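PDB 2Q04: acetoin utilization protein from Exiguobacterium sibiricum, which is probably a GNAT-type acetyltransferase associated with acetoin utilization, its exact reaction and substrate being unestablished. Local coordinates for residues T133-D141 with D172-A180. Residues are numbered along the deposited sequence; the frame is centred on the assembly and turned at random.
With CA (calcium ion), chain G; EDO (1,2-ethanediol), chain J.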
# COMPACT_ATOMS: atom_id res chain seq x y z
N THR A 133 -3.75 -0.39 6.10
CA THR A 133 -2.60 -1.15 5.61
C THR A 133 -1.94 -1.89 6.77
O THR A 133 -2.00 -1.44 7.92
CB THR A 133 -1.53 -0.21 4.87
OG1 THR A 133 -0.81 -0.97 3.90
CG2 THR A 133 -0.57 0.39 5.85
N THR A 134 -1.34 -3.03 6.47
CA THR A 134 -0.64 -3.82 7.47
C THR A 134 0.79 -4.01 7.05
O THR A 134 1.07 -4.27 5.88
CB THR A 134 -1.27 -5.19 7.60
OG1 THR A 134 -1.36 -5.80 6.31
CG2 THR A 134 -2.65 -5.08 8.21
N GLU A 135 1.72 -3.89 8.00
CA GLU A 135 3.16 -4.06 7.74
C GLU A 135 3.76 -5.01 8.77
O GLU A 135 3.60 -4.81 9.96
CB GLU A 135 3.88 -2.70 7.79
CG GLU A 135 3.60 -1.79 6.56
CD GLU A 135 4.31 -2.27 5.28
OE1 GLU A 135 5.33 -2.97 5.40
OE2 GLU A 135 3.84 -1.94 4.16
N TYR A 136 4.43 -6.06 8.28
CA TYR A 136 5.02 -7.07 9.14
C TYR A 136 6.53 -7.15 8.92
O TYR A 136 6.99 -7.18 7.77
CB TYR A 136 4.41 -8.43 8.83
CG TYR A 136 2.91 -8.45 8.87
CD1 TYR A 136 2.22 -8.90 9.99
CD2 TYR A 136 2.16 -8.06 7.76
CE1 TYR A 136 0.83 -8.95 10.02
CE2 TYR A 136 0.77 -8.09 7.78
CZ TYR A 136 0.11 -8.54 8.91
OH TYR A 136 -1.26 -8.60 8.93
N TYR A 137 7.28 -7.29 10.01
CA TYR A 137 8.76 -7.28 9.94
C TYR A 137 9.31 -8.32 8.94
O TYR A 137 10.39 -8.13 8.36
CB TYR A 137 9.38 -7.54 11.33
CG TYR A 137 9.60 -9.01 11.63
CD1 TYR A 137 10.70 -9.69 11.08
CD2 TYR A 137 8.70 -9.74 12.40
CE1 TYR A 137 10.89 -11.04 11.30
CE2 TYR A 137 8.91 -11.10 12.65
CZ TYR A 137 9.99 -11.75 12.08
OH TYR A 137 10.19 -13.10 12.30
N TRP A 138 8.58 -9.43 8.76
CA TRP A 138 9.08 -10.57 7.95
C TRP A 138 9.01 -10.37 6.40
O TRP A 138 9.34 -11.28 5.64
CB TRP A 138 8.38 -11.89 8.36
CG TRP A 138 6.85 -11.83 8.39
CD1 TRP A 138 6.02 -11.81 7.31
CD2 TRP A 138 6.01 -11.85 9.55
NE1 TRP A 138 4.71 -11.78 7.73
CE2 TRP A 138 4.68 -11.81 9.10
CE3 TRP A 138 6.25 -11.86 10.92
CZ2 TRP A 138 3.59 -11.80 9.98
CZ3 TRP A 138 5.16 -11.84 11.80
CH2 TRP A 138 3.85 -11.82 11.33
N HIS A 139 8.59 -9.17 5.97
CA HIS A 139 8.57 -8.82 4.55
C HIS A 139 9.54 -7.66 4.25
O HIS A 139 9.64 -7.21 3.11
CB HIS A 139 7.15 -8.44 4.11
CG HIS A 139 6.15 -9.55 4.26
ND1 HIS A 139 4.93 -9.37 4.88
CD2 HIS A 139 6.19 -10.85 3.88
CE1 HIS A 139 4.26 -10.51 4.87
NE2 HIS A 139 5.00 -11.42 4.27
N TRP A 140 10.28 -7.22 5.26
CA TRP A 140 11.16 -6.05 5.14
C TRP A 140 12.57 -6.48 4.73
O TRP A 140 13.08 -7.47 5.23
CB TRP A 140 11.21 -5.27 6.45
CG TRP A 140 9.88 -4.76 6.91
CD1 TRP A 140 8.75 -4.59 6.13
CD2 TRP A 140 9.56 -4.21 8.19
NE1 TRP A 140 7.74 -4.05 6.89
CE2 TRP A 140 8.21 -3.79 8.15
CE3 TRP A 140 10.28 -4.05 9.39
CZ2 TRP A 140 7.55 -3.24 9.26
CZ3 TRP A 140 9.62 -3.50 10.50
CH2 TRP A 140 8.28 -3.09 10.41
N ASP A 141 13.18 -5.72 3.82
CA ASP A 141 14.54 -6.01 3.35
C ASP A 141 15.57 -5.32 4.22
O ASP A 141 16.26 -4.41 3.78
CB ASP A 141 14.70 -5.57 1.89
CG ASP A 141 16.02 -6.04 1.28
OD1 ASP A 141 16.67 -6.95 1.86
OD2 ASP A 141 16.39 -5.52 0.21
N ASP A 172 -5.19 -7.56 16.82
CA ASP A 172 -4.98 -8.59 15.82
C ASP A 172 -3.77 -9.43 16.21
O ASP A 172 -2.68 -8.90 16.41
CB ASP A 172 -4.73 -7.96 14.45
CG ASP A 172 -4.47 -9.01 13.37
OD1 ASP A 172 -5.33 -9.89 13.17
OD2 ASP A 172 -3.41 -8.93 12.69
N PRO A 173 -3.96 -10.76 16.35
CA PRO A 173 -2.88 -11.63 16.80
C PRO A 173 -1.57 -11.48 16.00
O PRO A 173 -0.51 -11.38 16.58
CB PRO A 173 -3.47 -13.03 16.62
CG PRO A 173 -4.92 -12.84 16.72
CD PRO A 173 -5.20 -11.51 16.11
N GLU A 174 -1.67 -11.49 14.68
CA GLU A 174 -0.47 -11.44 13.83
C GLU A 174 0.30 -10.12 14.02
O GLU A 174 1.53 -10.12 14.19
CB GLU A 174 -0.83 -11.62 12.34
CG GLU A 174 -1.07 -13.08 11.91
CD GLU A 174 -1.51 -13.21 10.44
OE1 GLU A 174 -1.23 -12.29 9.64
OE2 GLU A 174 -2.11 -14.24 10.08
N ILE A 175 -0.40 -9.01 13.96
CA ILE A 175 0.23 -7.72 14.18
C ILE A 175 0.74 -7.58 15.60
O ILE A 175 1.87 -7.15 15.82
CB ILE A 175 -0.74 -6.58 13.87
CG1 ILE A 175 -0.91 -6.45 12.36
CG2 ILE A 175 -0.22 -5.26 14.45
CD1 ILE A 175 -1.98 -5.52 11.96
N ALA A 176 -0.07 -8.02 16.57
CA ALA A 176 0.28 -7.90 17.98
C ALA A 176 1.49 -8.75 18.35
O ALA A 176 2.14 -8.51 19.37
CB ALA A 176 -0.91 -8.28 18.84
N SER A 177 1.80 -9.75 17.52
CA SER A 177 2.85 -10.74 17.85
C SER A 177 4.25 -10.10 17.99
O SER A 177 5.16 -10.71 18.55
CB SER A 177 2.92 -11.82 16.78
OG SER A 177 3.60 -11.35 15.63
N HIS A 178 4.42 -8.91 17.43
CA HIS A 178 5.72 -8.21 17.46
C HIS A 178 5.46 -6.69 17.40
O HIS A 178 4.81 -6.23 16.47
CB HIS A 178 6.59 -8.64 16.23
CG HIS A 178 8.05 -8.26 16.33
ND1 HIS A 178 8.51 -6.97 16.18
CD2 HIS A 178 9.16 -9.03 16.50
CE1 HIS A 178 9.82 -6.95 16.30
NE2 HIS A 178 10.24 -8.19 16.49
N PRO A 179 5.95 -5.92 18.40
CA PRO A 179 5.68 -4.48 18.46
C PRO A 179 6.10 -3.70 17.20
O PRO A 179 5.59 -2.62 16.96
CB PRO A 179 6.52 -4.02 19.64
CG PRO A 179 6.69 -5.17 20.46
CD PRO A 179 6.69 -6.37 19.58
N ALA A 180 7.05 -4.23 16.44
CA ALA A 180 7.50 -3.56 15.22
C ALA A 180 6.41 -3.59 14.14
O ALA A 180 6.30 -2.66 13.32
CB ALA A 180 8.77 -4.19 14.70
CA CA G . 0.73 -4.93 3.55
C1 EDO J . 8.59 -3.06 2.76
O1 EDO J . 7.91 -2.16 3.66
C2 EDO J . 7.58 -3.84 1.93
O2 EDO J . 8.20 -5.01 1.40
O HOH W 1 1.29 -2.56 3.52
O HOH W 2 -1.73 -4.00 3.86
O HOH W 3 0.52 -7.65 3.55
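The backbones of Tyr137 and Ala180 come nearest, CA to CA 6.6 Å, with Tyr136 and Ile175 a second close pair at 7.0 Å. No hydrogen bond joins the two segments: 133-141 runs off the end of strand 130-135 into a 3-10 turn, while 172-180 is the short helix 173-176 and the loop after it. Asp172 caps this helix, its OD2 accepting from Ile175 N, which lies above the carboxylate plane. The Tyr136 ring packs beside Ile175, its CE1 3.8 Å from Ile175 CG1 and also near Glu174 CB. The carboxylate of Glu174 comes near the phenol but is turned 59° from the ring plane. Ile175 reaches on at nearly a right angle to Thr134, CD1 meeting CG2. With CG set between the backbone N and the carbonyl carbon (chi1 52°), Trp138, whose indole has Tyr136 CB over one face, presents the CZ3-CH2 side of its six-membered ring to Ser177 and to Glu174 O: Ser177 OG, which bonds back to Glu174 O at 2.8 Å, lies at its edge. Tyr137 places CD2 over one face of the His178 imidazole, with the planes inclined at 38°; the imidazole is steadied by ND1 accepting from Ala180 N. Ala180 O, which accepts a hydrogen bond from Arg153, lies 3.5 Å from CH2 at the edge of the Trp140 ring. The indole NE1 donates to Glu135 OE1 at 3.0 Å, close to the carboxylate C-O axis, while Tyr152 stacks on the ring. Glu135 and Thr133 share a water that coordinates the calcium ion, itself bound by Thr134 O and Gly99 O. This metal thus sits where the parallel strands 95-103 and 130-135 adjoin, beside the aromatic turn that packs against the connection entering strand 182-187, the antiparallel neighbour of 130-135 in a mixed sheet consistent with the GNAT fold.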